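Local coordinates for protein chemotaxis transducer (Pseudomonas aeruginosa, PDB 6GCV) that serves as a chemoreceptor for nitrate, which binds directly to its PilJ-type ligand-binding domain to steer bacterial chemotaxis, at residues M29-M34 against E121-L126; E37-R42 against D101-P106; A84-V89 against N127-L132; G94-M99 against Q117-L122. All blocks are in the same frame, centred on the assembly; numbering follows the deposited sequence.

Contact 1. Residues M29-M34 against E121-L126; sequences MLSQKM and ELLGEL
Helix 18-42 and helix 112-137 run antiparallel, their short axes 9.5 Å apart at 165°, with Ser-31 facing Leu-123 at the level of closest backbone approach. On the second helix Leu-122 comes first: its CG lies anti to the backbone N (chi1 175°), which brings methyl CD2 to 4.0 Å from Ser-31 CB. Leu-123, with the same first torsion, meets the amide of Gln-32 at about a right angle; its CB is 3.8 Å from Gln-32 NE2, and its CD2 lies against the amide carbon. One turn on, Leu-126 swings its CG beside the backbone N and sets CD1 3.9 Å from Ser-31 CB, so Leu-122 and Leu-126 hold the serine CB, while Leu-123 packs on the Gln-32 amide. The polar ends of Ser-31 and Gln-32 find partners on their own helix, on helix 112-137 and across the dimer. Gln-32 bends back at chi2 (-58°) and donates NE2 to Ser-31 OG at 3.0 Å along an almost straight N-H line, the serine oxygen lying in the amide plane. Ser-31 OG also bonds to Arg-28 O, while the second NE2 partner is Ser-119 OG, and Gln-32 OE1 accepts from Arg-36 of the second subunit. The amide is thus gripped at both ends, its flip fixed. Leucines on a serine and a glutamine amide form core packing of a four-helix bundle, the fold of this PilJ-type sensor domain.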
loop_
_atom_site.group_PDB
_atom_site.type_symbol
_atom_site.label_atom_id
_atom_site.label_comp_id
_atom_site.label_asym_id
_atom_site.label_seq_id
_atom_site.Cartn_x
_atom_site.Cartn_y
_atom_site.Cartn_z
ATOM N N MET A 29 0.758 1.942 1.320
ATOM C CA MET A 29 0.993 0.505 1.266
ATOM C C MET A 29 1.385 -0.049 2.635
ATOM O O MET A 29 0.858 -1.098 3.046
ATOM C CB MET A 29 2.069 0.206 0.236
ATOM C CG MET A 29 2.433 -1.254 0.089
ATOM S SD MET A 29 3.609 -1.852 1.335
ATOM C CE MET A 29 5.072 -0.992 0.838
ATOM N N LEU A 30 2.305 0.648 3.317
ATOM C CA LEU A 30 2.795 0.090 4.565
ATOM C C LEU A 30 1.668 -0.048 5.586
ATOM O O LEU A 30 1.636 -1.022 6.353
ATOM C CB LEU A 30 3.945 0.926 5.117
ATOM C CG LEU A 30 5.238 0.871 4.292
ATOM C CD1 LEU A 30 6.183 1.964 4.711
ATOM C CD2 LEU A 30 5.932 -0.472 4.386
ATOM N N SER A 31 0.759 0.922 5.612
ATOM C CA SER A 31 -0.361 0.834 6.535
ATOM C C SER A 31 -1.159 -0.451 6.355
ATOM O O SER A 31 -1.707 -0.977 7.321
ATOM C CB SER A 31 -1.260 2.078 6.408
ATOM O OG SER A 31 -2.103 2.055 5.253
ATOM N N GLN A 32 -1.263 -0.897 5.114
ATOM C CA GLN A 32 -2.017 -2.106 4.806
ATOM C C GLN A 32 -1.192 -3.391 5.055
ATOM O O GLN A 32 -1.718 -4.381 5.566
ATOM C CB GLN A 32 -2.541 -2.032 3.369
ATOM C CG GLN A 32 -3.378 -0.797 3.128
ATOM C CD GLN A 32 -4.536 -0.724 4.061
ATOM O OE1 GLN A 32 -5.460 -1.522 3.915
ATOM N NE2 GLN A 32 -4.485 0.181 5.046
ATOM N N LYS A 33 0.080 -3.334 4.688
ATOM C CA LYS A 33 0.985 -4.463 4.952
ATOM C C LYS A 33 1.048 -4.806 6.429
ATOM O O LYS A 33 1.001 -5.985 6.812
ATOM C CB LYS A 33 2.376 -4.163 4.366
ATOM C CG LYS A 33 3.381 -5.308 4.501
ATOM C CD LYS A 33 4.635 -5.011 3.690
ATOM C CE LYS A 33 5.587 -6.196 3.690
ATOM N NZ LYS A 33 6.454 -6.136 4.884
ATOM N N MET A 34 1.157 -3.775 7.264
ATOM C CA MET A 34 1.247 -4.035 8.687
ATOM C C MET A 34 -0.054 -4.650 9.211
ATOM O O MET A 34 -0.026 -5.508 10.105
ATOM C CB MET A 34 1.714 -2.821 9.484
ATOM C CG MET A 34 0.812 -1.658 9.414
ATOM S SD MET A 34 1.521 -0.185 10.192
ATOM C CE MET A 34 2.843 0.442 9.174
ATOM N N GLU A 121 -9.424 4.411 7.589
ATOM C CA GLU A 121 -9.320 5.816 7.897
ATOM C C GLU A 121 -7.906 6.320 7.720
ATOM O O GLU A 121 -7.669 7.368 7.099
ATOM C CB GLU A 121 -9.838 6.099 9.320
ATOM C CG GLU A 121 -9.695 7.547 9.756
ATOM C CD GLU A 121 -10.191 7.808 11.157
ATOM O OE1 GLU A 121 -10.986 7.002 11.696
ATOM O OE2 GLU A 121 -9.828 8.868 11.704
ATOM N N LEU A 122 -6.946 5.590 8.284
ATOM C CA LEU A 122 -5.546 5.991 8.140
ATOM C C LEU A 122 -5.138 6.028 6.676
ATOM O O LEU A 122 -4.498 6.965 6.206
ATOM C CB LEU A 122 -4.614 5.094 8.947
ATOM C CG LEU A 122 -3.123 5.367 8.771
ATOM C CD1 LEU A 122 -2.778 6.757 9.213
ATOM C CD2 LEU A 122 -2.280 4.367 9.545
ATOM N N LEU A 123 -5.506 4.973 5.946
ATOM C CA LEU A 123 -5.209 4.908 4.512
ATOM C C LEU A 123 -5.731 6.152 3.788
ATOM O O LEU A 123 -5.003 6.768 2.986
ATOM C CB LEU A 123 -5.809 3.618 3.931
ATOM C CG LEU A 123 -5.707 3.472 2.430
ATOM C CD1 LEU A 123 -4.282 3.499 1.943
ATOM C CD2 LEU A 123 -6.409 2.207 1.995
ATOM N N GLY A 124 -6.962 6.533 4.109
ATOM C CA GLY A 124 -7.562 7.718 3.481
ATOM C C GLY A 124 -6.783 8.981 3.770
ATOM O O GLY A 124 -6.604 9.826 2.896
ATOM N N GLU A 125 -6.355 9.134 5.018
ATOM C CA GLU A 125 -5.590 10.330 5.394
ATOM C C GLU A 125 -4.198 10.345 4.807
ATOM O O GLU A 125 -3.685 11.414 4.476
ATOM C CB GLU A 125 -5.565 10.535 6.895
ATOM C CG GLU A 125 -6.976 10.707 7.468
ATOM C CD GLU A 125 -7.725 11.925 6.952
ATOM O OE1 GLU A 125 -7.128 12.894 6.448
ATOM O OE2 GLU A 125 -8.969 11.930 7.078
ATOM N N LEU A 126 -3.605 9.167 4.630
ATOM C CA LEU A 126 -2.337 9.091 3.935
ATOM C C LEU A 126 -2.493 9.436 2.469
ATOM O O LEU A 126 -1.647 10.081 1.876
ATOM C CB LEU A 126 -1.716 7.700 4.097
ATOM C CG LEU A 126 -1.231 7.375 5.497
ATOM C CD1 LEU A 126 -0.986 5.882 5.666
ATOM C CD2 LEU A 126 -0.005 8.200 5.856
#

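Contact 2. Residues E37-R42 against D101-P106; sequences EALQLR and DQVAQP. With NA (sodium ion), chain E.
At one end of the four-helix bundle, the last turns of helix 18-42 pack against the segment in which helix 80-103 gives way to a loop, close to the sodium site. Small side chains let the backbones come near: Ala-38 CA and Ala-104 CA are 4.4 Å apart, and Ala-104 CA points its hydrogen at Ala-38 O in a CA-H...O contact of 3.5 Å. Ala-104 CB also rests against CB and CD1 of Leu-41. Deeper in, Val-103 CG1, anti to its backbone N, touches both Ala-38 CB and Leu-39 CD2, the latter 3.9 Å away, and Phe-115 of helix 112-137 touches both Leu-39 and Val-103. Arg-42 carries the polar part. Its chain starts with CG anti to the backbone N (chi1 -166°) and stays extended to NE, running alongside Val-103 O before NH1 turns back to donate to that oxygen at 3.0 Å, 165° at the hydrogen. Val-103 O lies in the guanidinium plane, whereas NH1 approaches from above the carbonyl plane; Pro-106 O sits over one face. The arginine thus ties the end of helix 18-42 to the carbonyl of Val-103, and NH2 extends the grip to Ser-108 O in the following loop. Pro-106 CG lies 3.4 Å from Leu-41 O, and a water donates to both Arg-42 O and Pro-106 O. The sodium ion is bound by Glu-37 O at 2.9 Å and by a water at 2.8 Å, with Asp-47 also in the site; the Glu-37 carboxylate leads away to Lys-33 and Thr-54.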
loop_
_atom_site.group_PDB
_atom_site.type_symbol
_atom_site.label_atom_id
_atom_site.label_comp_id
_atom_site.label_asym_id
_atom_site.label_seq_id
_atom_site.Cartn_x
_atom_site.Cartn_y
_atom_site.Cartn_z
ATOM N N GLU A 37 0.030 -8.313 8.318
ATOM C CA GLU A 37 0.973 -9.028 9.184
ATOM C C GLU A 37 0.385 -9.226 10.595
ATOM O O GLU A 37 0.593 -10.306 11.203
ATOM C CB GLU A 37 2.285 -8.259 9.236
ATOM C CG GLU A 37 3.050 -8.339 7.940
ATOM C CD GLU A 37 4.192 -7.362 7.794
ATOM O OE1 GLU A 37 4.171 -6.317 8.457
ATOM O OE2 GLU A 37 5.119 -7.604 6.964
ATOM N N ALA A 38 -0.269 -8.199 11.136
ATOM C CA ALA A 38 -0.868 -8.335 12.472
ATOM C C ALA A 38 -1.983 -9.359 12.490
ATOM O O ALA A 38 -2.113 -10.134 13.448
ATOM C CB ALA A 38 -1.344 -6.986 12.952
ATOM N N LEU A 39 -2.823 -9.359 11.442
ATOM C CA LEU A 39 -3.904 -10.342 11.367
ATOM C C LEU A 39 -3.352 -11.772 11.224
ATOM O O LEU A 39 -3.898 -12.722 11.804
ATOM C CB LEU A 39 -4.847 -10.013 10.203
ATOM C CG LEU A 39 -5.639 -8.705 10.402
ATOM C CD1 LEU A 39 -6.207 -8.274 9.058
ATOM C CD2 LEU A 39 -6.735 -8.850 11.407
ATOM N N GLN A 40 -2.273 -11.929 10.488
ATOM C CA GLN A 40 -1.653 -13.238 10.369
ATOM C C GLN A 40 -1.078 -13.745 11.725
ATOM O O GLN A 40 -1.174 -14.920 12.059
ATOM C CB GLN A 40 -0.607 -13.228 9.285
ATOM C CG GLN A 40 -0.136 -14.621 8.918
ATOM C CD GLN A 40 0.530 -14.648 7.560
ATOM O OE1 GLN A 40 0.178 -13.872 6.663
ATOM N NE2 GLN A 40 1.495 -15.533 7.393
ATOM N N LEU A 41 -0.500 -12.819 12.474
ATOM C CA LEU A 41 -0.096 -13.111 13.854
ATOM C C LEU A 41 -1.315 -13.492 14.697
ATOM O O LEU A 41 -1.238 -14.446 15.506
ATOM C CB LEU A 41 0.648 -11.917 14.473
ATOM C CG LEU A 41 2.096 -11.773 13.976
ATOM C CD1 LEU A 41 2.641 -10.369 14.103
ATOM C CD2 LEU A 41 3.011 -12.756 14.743
ATOM N N ARG A 42 -2.435 -12.811 14.534
ATOM C CA ARG A 42 -3.609 -13.197 15.307
ATOM C C ARG A 42 -4.042 -14.632 15.040
ATOM O O ARG A 42 -4.512 -15.334 15.940
ATOM C CB ARG A 42 -4.756 -12.224 15.054
ATOM C CG ARG A 42 -5.867 -12.378 16.067
ATOM C CD ARG A 42 -6.875 -11.243 16.026
ATOM N NE ARG A 42 -7.807 -11.304 17.116
ATOM C CZ ARG A 42 -7.513 -11.002 18.385
ATOM N NH1 ARG A 42 -6.352 -10.453 18.680
ATOM N NH2 ARG A 42 -8.426 -11.187 19.318
ATOM N N ASP A 101 -0.641 -3.738 17.799
ATOM C CA ASP A 101 -0.015 -4.502 18.844
ATOM C C ASP A 101 -1.008 -5.434 19.533
ATOM O O ASP A 101 -0.656 -6.530 19.895
ATOM C CB ASP A 101 0.559 -3.504 19.867
ATOM C CG ASP A 101 1.318 -4.158 21.009
ATOM O OD1 ASP A 101 1.483 -5.401 21.055
ATOM O OD2 ASP A 101 1.765 -3.386 21.882
ATOM N N GLN A 102 -2.237 -4.963 19.726
ATOM C CA GLN A 102 -3.287 -5.776 20.342
ATOM C C GLN A 102 -3.795 -6.861 19.377
ATOM O O GLN A 102 -3.951 -8.013 19.765
ATOM C CB GLN A 102 -4.440 -4.902 20.777
ATOM C CG GLN A 102 -4.064 -3.945 21.899
ATOM C CD GLN A 102 -3.510 -4.662 23.106
ATOM O OE1 GLN A 102 -2.405 -4.349 23.582
ATOM N NE2 GLN A 102 -4.260 -5.609 23.621
ATOM N N VAL A 103 -4.054 -6.491 18.128
ATOM C CA VAL A 103 -4.519 -7.448 17.132
ATOM C C VAL A 103 -3.583 -8.603 16.999
ATOM O O VAL A 103 -4.001 -9.756 16.890
ATOM C CB VAL A 103 -4.741 -6.749 15.776
ATOM C CG1 VAL A 103 -4.948 -7.766 14.642
ATOM C CG2 VAL A 103 -5.937 -5.805 15.887
ATOM N N ALA A 104 -2.287 -8.314 17.004
ATOM C CA ALA A 104 -1.266 -9.330 16.776
ATOM C C ALA A 104 -1.136 -10.377 17.899
ATOM O O ALA A 104 -0.432 -11.362 17.708
ATOM C CB ALA A 104 0.067 -8.652 16.532
ATOM N N GLN A 105 -1.746 -10.124 19.052
ATOM C CA GLN A 105 -1.714 -11.042 20.181
ATOM C C GLN A 105 -2.931 -11.980 20.103
ATOM O O GLN A 105 -4.058 -11.528 20.268
ATOM C CB GLN A 105 -1.765 -10.268 21.487
ATOM C CG GLN A 105 -0.560 -9.401 21.747
ATOM C CD GLN A 105 -0.715 -8.570 22.980
ATOM O OE1 GLN A 105 -0.971 -9.094 24.045
ATOM N NE2 GLN A 105 -0.507 -7.301 22.861
ATOM N N PRO A 106 -2.715 -13.279 19.844
ATOM C CA PRO A 106 -3.869 -14.150 19.631
ATOM C C PRO A 106 -4.899 -14.171 20.722
ATOM O O PRO A 106 -6.066 -14.404 20.446
ATOM C CB PRO A 106 -3.239 -15.518 19.392
ATOM C CG PRO A 106 -1.905 -15.185 18.794
ATOM C CD PRO A 106 -1.452 -13.971 19.567
HETATM NA NA NA E . 3.030 -11.748 10.397
HETATM O O HOH W 1 -6.527 -15.623 18.044
HETATM O O HOH W 2 4.122 -11.865 7.802
#

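Contact 3. Residues A84-V89 against N127-L132; sequences AQRQKV and NNLVSL
Gln-85 reaches from helix 80-103 straight at helix 112-137 and supplies most of what the first helix contributes to this antiparallel pair, whose short axes pass 9.7 Å apart at 169°. The tight part is aliphatic. Gln-85 CG, anti to the backbone N, lies over the backbone of Leu-129, 3.8 Å from its CA and as close to its CB. Leu-132, one turn further along the helix, puts CD1 3.6 Å from Gln-85 CB. Beside them Leu-129 sends its branched end past Gln-85 to Arg-86, where CD1 meets CG at 3.8 Å; the arginine chain then bends at chi3 and carries its guanidinium off to Asp-66 and Met-77 O. The other flank is looser and wetter. A bend at chi2 of 64° turns the Gln-85 amide across Asn-128, NE2 lying 3.7 Å from Asn-128 CB, with the two amide planes 64° apart, so they do not stack. One water donates to Gln-85 OE1 at 2.9 Å and weakly accepts from Asn-128 ND2, bridging the two helices on the solvent side. Gln-85 NE2 donates to Glu-125 OE1, an oxygen that Asn-128 ND2 also approaches in a weak bond. One glutamine therefore works in two ways: its methylenes pack with the leucines as a nonpolar residue would, while its amide is met by the Glu-125 carboxylate and by a water shared with exposed Asn-128.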
loop_
_atom_site.group_PDB
_atom_site.type_symbol
_atom_site.label_atom_id
_atom_site.label_comp_id
_atom_site.label_asym_id
_atom_site.label_seq_id
_atom_site.Cartn_x
_atom_site.Cartn_y
_atom_site.Cartn_z
ATOM N N ALA A 84 0.141 20.352 8.534
ATOM C CA ALA A 84 -1.079 20.058 9.301
ATOM C C ALA A 84 -1.591 18.654 8.995
ATOM O O ALA A 84 -2.011 17.944 9.906
ATOM C CB ALA A 84 -2.164 21.095 9.037
ATOM N N GLN A 85 -1.556 18.248 7.726
ATOM C CA GLN A 85 -1.974 16.896 7.368
ATOM C C GLN A 85 -1.023 15.838 7.936
ATOM O O GLN A 85 -1.493 14.777 8.374
ATOM C CB GLN A 85 -2.156 16.746 5.873
ATOM C CG GLN A 85 -2.735 15.392 5.427
ATOM C CD GLN A 85 -4.151 15.127 5.930
ATOM O OE1 GLN A 85 -4.850 16.032 6.386
ATOM N NE2 GLN A 85 -4.576 13.858 5.886
ATOM N N ARG A 86 0.282 16.109 7.964
ATOM C CA ARG A 86 1.217 15.167 8.614
ATOM C C ARG A 86 0.860 15.029 10.085
ATOM O O ARG A 86 0.923 13.925 10.623
ATOM C CB ARG A 86 2.687 15.585 8.482
ATOM C CG ARG A 86 3.225 15.488 7.074
ATOM C CD ARG A 86 4.763 15.555 7.036
ATOM N NE ARG A 86 5.275 16.841 7.543
ATOM C CZ ARG A 86 5.568 17.890 6.797
ATOM N NH1 ARG A 86 5.458 17.846 5.475
ATOM N NH2 ARG A 86 5.984 19.025 7.375
ATOM N N GLN A 87 0.483 16.123 10.749
ATOM C CA GLN A 87 0.115 16.019 12.160
ATOM C C GLN A 87 -1.191 15.271 12.370
ATOM O O GLN A 87 -1.311 14.504 13.295
ATOM C CB GLN A 87 0.067 17.380 12.870
ATOM C CG GLN A 87 -0.237 17.200 14.372
ATOM C CD GLN A 87 0.625 16.107 15.049
ATOM O OE1 GLN A 87 0.116 15.124 15.682
ATOM N NE2 GLN A 87 1.945 16.233 14.872
ATOM N N LYS A 88 -2.160 15.468 11.488
ATOM C CA LYS A 88 -3.426 14.732 11.559
ATOM C C LYS A 88 -3.169 13.242 11.389
ATOM O O LYS A 88 -3.669 12.441 12.149
ATOM C CB LYS A 88 -4.388 15.240 10.481
ATOM C CG LYS A 88 -5.764 14.634 10.540
ATOM C CD LYS A 88 -6.679 15.191 9.463
ATOM C CE LYS A 88 -8.037 14.524 9.529
ATOM N NZ LYS A 88 -8.962 15.186 8.603
ATOM N N VAL A 89 -2.344 12.905 10.408
ATOM C CA VAL A 89 -1.940 11.512 10.177
ATOM C C VAL A 89 -1.251 10.940 11.420
ATOM O O VAL A 89 -1.531 9.813 11.843
ATOM C CB VAL A 89 -1.037 11.394 8.935
ATOM C CG1 VAL A 89 -0.359 10.029 8.904
ATOM C CG2 VAL A 89 -1.861 11.594 7.677
ATOM N N ASN A 127 -3.573 8.960 1.861
ATOM C CA ASN A 127 -3.840 9.335 0.485
ATOM C C ASN A 127 -4.051 10.845 0.378
ATOM O O ASN A 127 -3.590 11.478 -0.579
ATOM C CB ASN A 127 -5.049 8.591 -0.026
ATOM C CG ASN A 127 -5.162 8.682 -1.502
ATOM O OD1 ASN A 127 -4.202 8.420 -2.234
ATOM N ND2 ASN A 127 -6.330 9.035 -1.953
ATOM N N ASN A 128 -4.762 11.435 1.348
ATOM C CA ASN A 128 -4.944 12.880 1.336
ATOM C C ASN A 128 -3.596 13.620 1.447
ATOM O O ASN A 128 -3.385 14.652 0.824
ATOM C CB ASN A 128 -5.881 13.341 2.449
ATOM C CG ASN A 128 -7.315 12.879 2.242
ATOM O OD1 ASN A 128 -7.713 12.525 1.123
ATOM N ND2 ASN A 128 -8.112 12.876 3.324
ATOM N N LEU A 129 -2.685 13.099 2.253
ATOM C CA LEU A 129 -1.340 13.674 2.365
ATOM C C LEU A 129 -0.626 13.655 1.028
ATOM O O LEU A 129 -0.068 14.683 0.601
ATOM C CB LEU A 129 -0.518 12.971 3.450
ATOM C CG LEU A 129 0.941 13.427 3.600
ATOM C CD1 LEU A 129 1.027 14.881 3.988
ATOM C CD2 LEU A 129 1.704 12.552 4.582
ATOM N N VAL A 130 -0.649 12.504 0.357
ATOM C CA VAL A 130 -0.050 12.392 -0.969
ATOM C C VAL A 130 -0.655 13.422 -1.923
ATOM O O VAL A 130 0.052 14.099 -2.656
ATOM C CB VAL A 130 -0.231 10.954 -1.553
ATOM C CG1 VAL A 130 0.173 10.884 -3.024
ATOM C CG2 VAL A 130 0.579 9.973 -0.732
ATOM N N SER A 131 -1.965 13.538 -1.916
ATOM C CA SER A 131 -2.656 14.490 -2.799
ATOM C C SER A 131 -2.202 15.916 -2.538
ATOM O O SER A 131 -1.948 16.679 -3.488
ATOM C CB SER A 131 -4.158 14.400 -2.597
ATOM O OG SER A 131 -4.651 13.156 -3.071
ATOM N N LEU A 132 -2.116 16.302 -1.274
ATOM C CA LEU A 132 -1.677 17.673 -0.959
ATOM C C LEU A 132 -0.237 17.910 -1.406
ATOM O O LEU A 132 0.116 18.995 -1.910
ATOM C CB LEU A 132 -1.799 17.936 0.538
ATOM C CG LEU A 132 -3.217 18.005 1.086
ATOM C CD1 LEU A 132 -3.131 18.047 2.607
ATOM C CD2 LEU A 132 -3.967 19.217 0.584
HETATM O O HOH W 3 -7.339 15.728 4.966
#

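Contact 4. Residues G94-M99 against Q117-L122; sequences GRYRAM and QYSTEL
Two tyrosine hydroxyls tie helix 80-103 to helix 112-137, one at the surface and one in the interior. At the surface Arg-95 NE donates to Tyr-118 OH at 2.7 Å with an angle of 161°, the oxygen near the guanidinium plane; a bend at chi3 brings NE round, and the guanidinium and ring planes stand steeply to each other. In the interior Ser-119 OG donates to Tyr-96 OH at 2.9 Å. That phenol oxygen is also hydrogen-bonded to Ser-31 O, so Ser-119 and Tyr-96 link to helix 18-42. The two tyrosine side chains run past each other in opposite directions: Tyr-96 CB lies in the plane of the Tyr-118 ring, at its edge, 3.9 Å from CD2. Met-99, extended beyond CG, comes across Tyr-118 at about a right angle and places CE over one face, 4.0 Å from the centroid, in a CH-pi contact, with SD oblique in a Met-aromatic contact. Tyr-118 has a chi1 of -140°, off the staggered positions, with Met-99 CE over one ring face and Arg-95 at its hydroxyl. Toward the core, Leu-122 CD2 presses to 3.4 Å from Tyr-96 CD2, a tight fit, and Ser-119 CA lies near Tyr-96 CE1. The short helix segments cross at -143°, axes 10.2 Å apart: an antiparallel pair of neighbouring helices in the four-helix bundle, bridged by tyrosines.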
loop_
_atom_site.group_PDB
_atom_site.type_symbol
_atom_site.label_atom_id
_atom_site.label_comp_id
_atom_site.label_asym_id
_atom_site.label_seq_id
_atom_site.Cartn_x
_atom_site.Cartn_y
_atom_site.Cartn_z
ATOM N N GLY A 94 -0.758 7.015 15.848
ATOM C CA GLY A 94 -0.512 6.556 17.216
ATOM C C GLY A 94 -1.554 5.586 17.716
ATOM O O GLY A 94 -1.242 4.576 18.354
ATOM N N ARG A 95 -2.809 5.870 17.431
ATOM C CA ARG A 95 -3.891 4.991 17.856
ATOM C C ARG A 95 -3.885 3.687 17.073
ATOM O O ARG A 95 -4.102 2.618 17.628
ATOM C CB ARG A 95 -5.234 5.715 17.733
ATOM C CG ARG A 95 -5.379 6.868 18.731
ATOM C CD ARG A 95 -6.700 7.602 18.605
ATOM N NE ARG A 95 -6.734 8.581 17.515
ATOM C CZ ARG A 95 -6.356 9.861 17.616
ATOM N NH1 ARG A 95 -5.865 10.335 18.753
ATOM N NH2 ARG A 95 -6.446 10.669 16.564
ATOM N N TYR A 96 -3.632 3.764 15.782
ATOM C CA TYR A 96 -3.577 2.560 14.935
ATOM C C TYR A 96 -2.450 1.647 15.356
ATOM O O TYR A 96 -2.616 0.414 15.411
ATOM C CB TYR A 96 -3.396 2.996 13.480
ATOM C CG TYR A 96 -3.404 1.897 12.442
ATOM C CD1 TYR A 96 -4.528 1.093 12.241
ATOM C CD2 TYR A 96 -2.320 1.685 11.647
ATOM C CE1 TYR A 96 -4.530 0.118 11.239
ATOM C CE2 TYR A 96 -2.315 0.742 10.633
ATOM C CZ TYR A 96 -3.430 -0.019 10.407
ATOM O OH TYR A 96 -3.491 -0.910 9.342
ATOM N N ARG A 97 -1.294 2.230 15.651
ATOM C CA ARG A 97 -0.138 1.424 16.061
ATOM C C ARG A 97 -0.456 0.636 17.325
ATOM O O ARG A 97 -0.121 -0.539 17.441
ATOM C CB ARG A 97 1.088 2.321 16.231
ATOM C CG ARG A 97 2.367 1.546 16.538
ATOM C CD ARG A 97 3.467 2.518 16.833
ATOM N NE ARG A 97 3.092 3.356 17.949
ATOM C CZ ARG A 97 3.370 4.646 18.054
ATOM N NH1 ARG A 97 4.075 5.284 17.112
ATOM N NH2 ARG A 97 2.963 5.291 19.127
ATOM N N ALA A 98 -1.140 1.272 18.274
ATOM C CA ALA A 98 -1.502 0.559 19.502
ATOM C C ALA A 98 -2.480 -0.577 19.184
ATOM O O ALA A 98 -2.420 -1.642 19.767
ATOM C CB ALA A 98 -2.112 1.496 20.510
ATOM N N MET A 99 -3.390 -0.361 18.238
ATOM C CA MET A 99 -4.337 -1.407 17.853
ATOM C C MET A 99 -3.604 -2.589 17.215
ATOM O O MET A 99 -3.934 -3.733 17.478
ATOM C CB MET A 99 -5.336 -0.886 16.825
ATOM C CG MET A 99 -6.353 0.115 17.318
ATOM S SD MET A 99 -7.312 0.746 15.904
ATOM C CE MET A 99 -8.306 1.941 16.798
ATOM N N GLN A 117 -11.928 -0.447 10.276
ATOM C CA GLN A 117 -12.355 0.927 10.024
ATOM C C GLN A 117 -11.184 1.887 10.204
ATOM O O GLN A 117 -11.004 2.838 9.428
ATOM C CB GLN A 117 -13.493 1.336 10.966
ATOM C CG GLN A 117 -14.142 2.683 10.622
ATOM C CD GLN A 117 -13.375 3.912 11.106
ATOM O OE1 GLN A 117 -12.582 3.836 12.030
ATOM N NE2 GLN A 117 -13.636 5.058 10.489
ATOM N N TYR A 118 -10.396 1.658 11.231
ATOM C CA TYR A 118 -9.295 2.536 11.506
ATOM C C TYR A 118 -8.168 2.410 10.474
ATOM O O TYR A 118 -7.572 3.417 10.049
ATOM C CB TYR A 118 -8.807 2.321 12.931
ATOM C CG TYR A 118 -8.450 3.622 13.574
ATOM C CD1 TYR A 118 -9.410 4.585 13.872
ATOM C CD2 TYR A 118 -7.139 3.937 13.766
ATOM C CE1 TYR A 118 -9.053 5.805 14.420
ATOM C CE2 TYR A 118 -6.770 5.134 14.343
ATOM C CZ TYR A 118 -7.718 6.070 14.658
ATOM O OH TYR A 118 -7.302 7.282 15.189
ATOM N N SER A 119 -7.961 1.196 9.979
ATOM C CA SER A 119 -7.002 0.992 8.892
ATOM C C SER A 119 -7.415 1.780 7.644
ATOM O O SER A 119 -6.586 2.439 6.998
ATOM C CB SER A 119 -6.893 -0.501 8.559
ATOM O OG SER A 119 -5.820 -0.749 7.647
ATOM N N THR A 120 -8.701 1.719 7.330
ATOM C CA THR A 120 -9.239 2.431 6.178
ATOM C C THR A 120 -9.154 3.943 6.371
ATOM O O THR A 120 -8.845 4.690 5.431
ATOM C CB THR A 120 -10.665 1.943 5.912
ATOM O OG1 THR A 120 -10.570 0.568 5.513
ATOM C CG2 THR A 120 -11.400 2.813 4.855
ATOM N N GLU A 121 -9.424 4.411 7.589
ATOM C CA GLU A 121 -9.320 5.816 7.897
ATOM C C GLU A 121 -7.906 6.320 7.720
ATOM O O GLU A 121 -7.669 7.368 7.099
ATOM C CB GLU A 121 -9.838 6.099 9.320
ATOM C CG GLU A 121 -9.695 7.547 9.756
ATOM C CD GLU A 121 -10.191 7.808 11.157
ATOM O OE1 GLU A 121 -10.986 7.002 11.696
ATOM O OE2 GLU A 121 -9.828 8.868 11.704
ATOM N N LEU A 122 -6.946 5.590 8.284
ATOM C CA LEU A 122 -5.546 5.991 8.140
ATOM C C LEU A 122 -5.138 6.028 6.676
ATOM O O LEU A 122 -4.498 6.965 6.206
ATOM C CB LEU A 122 -4.614 5.094 8.947
ATOM C CG LEU A 122 -3.123 5.367 8.771
ATOM C CD1 LEU A 122 -2.778 6.757 9.213
ATOM C CD2 LEU A 122 -2.280 4.367 9.545
#

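From the N terminus, helix 18-42 supplies first the 29-34 side of contact 1 and then, near its end, the 37-42 side of contact 2, which joins it to the end of helix 80-103. Contact 1 closes the longest loop, back to helix 112-137, and contact 2 lies within it. Helix 80-103 opens contacts 3 and 4 on its way; contact 4 closes inside contact 3, both binding helix 80-103 to helix 112-137. Contact 3 crosses contacts 1 and 2, and contact 4 crosses contact 2. Contacts 1 and 4 share Glu-121 and Leu-122. Contacts 2 and 3 lie on opposite sides of the chain's centre, about 27 Å apart between centres.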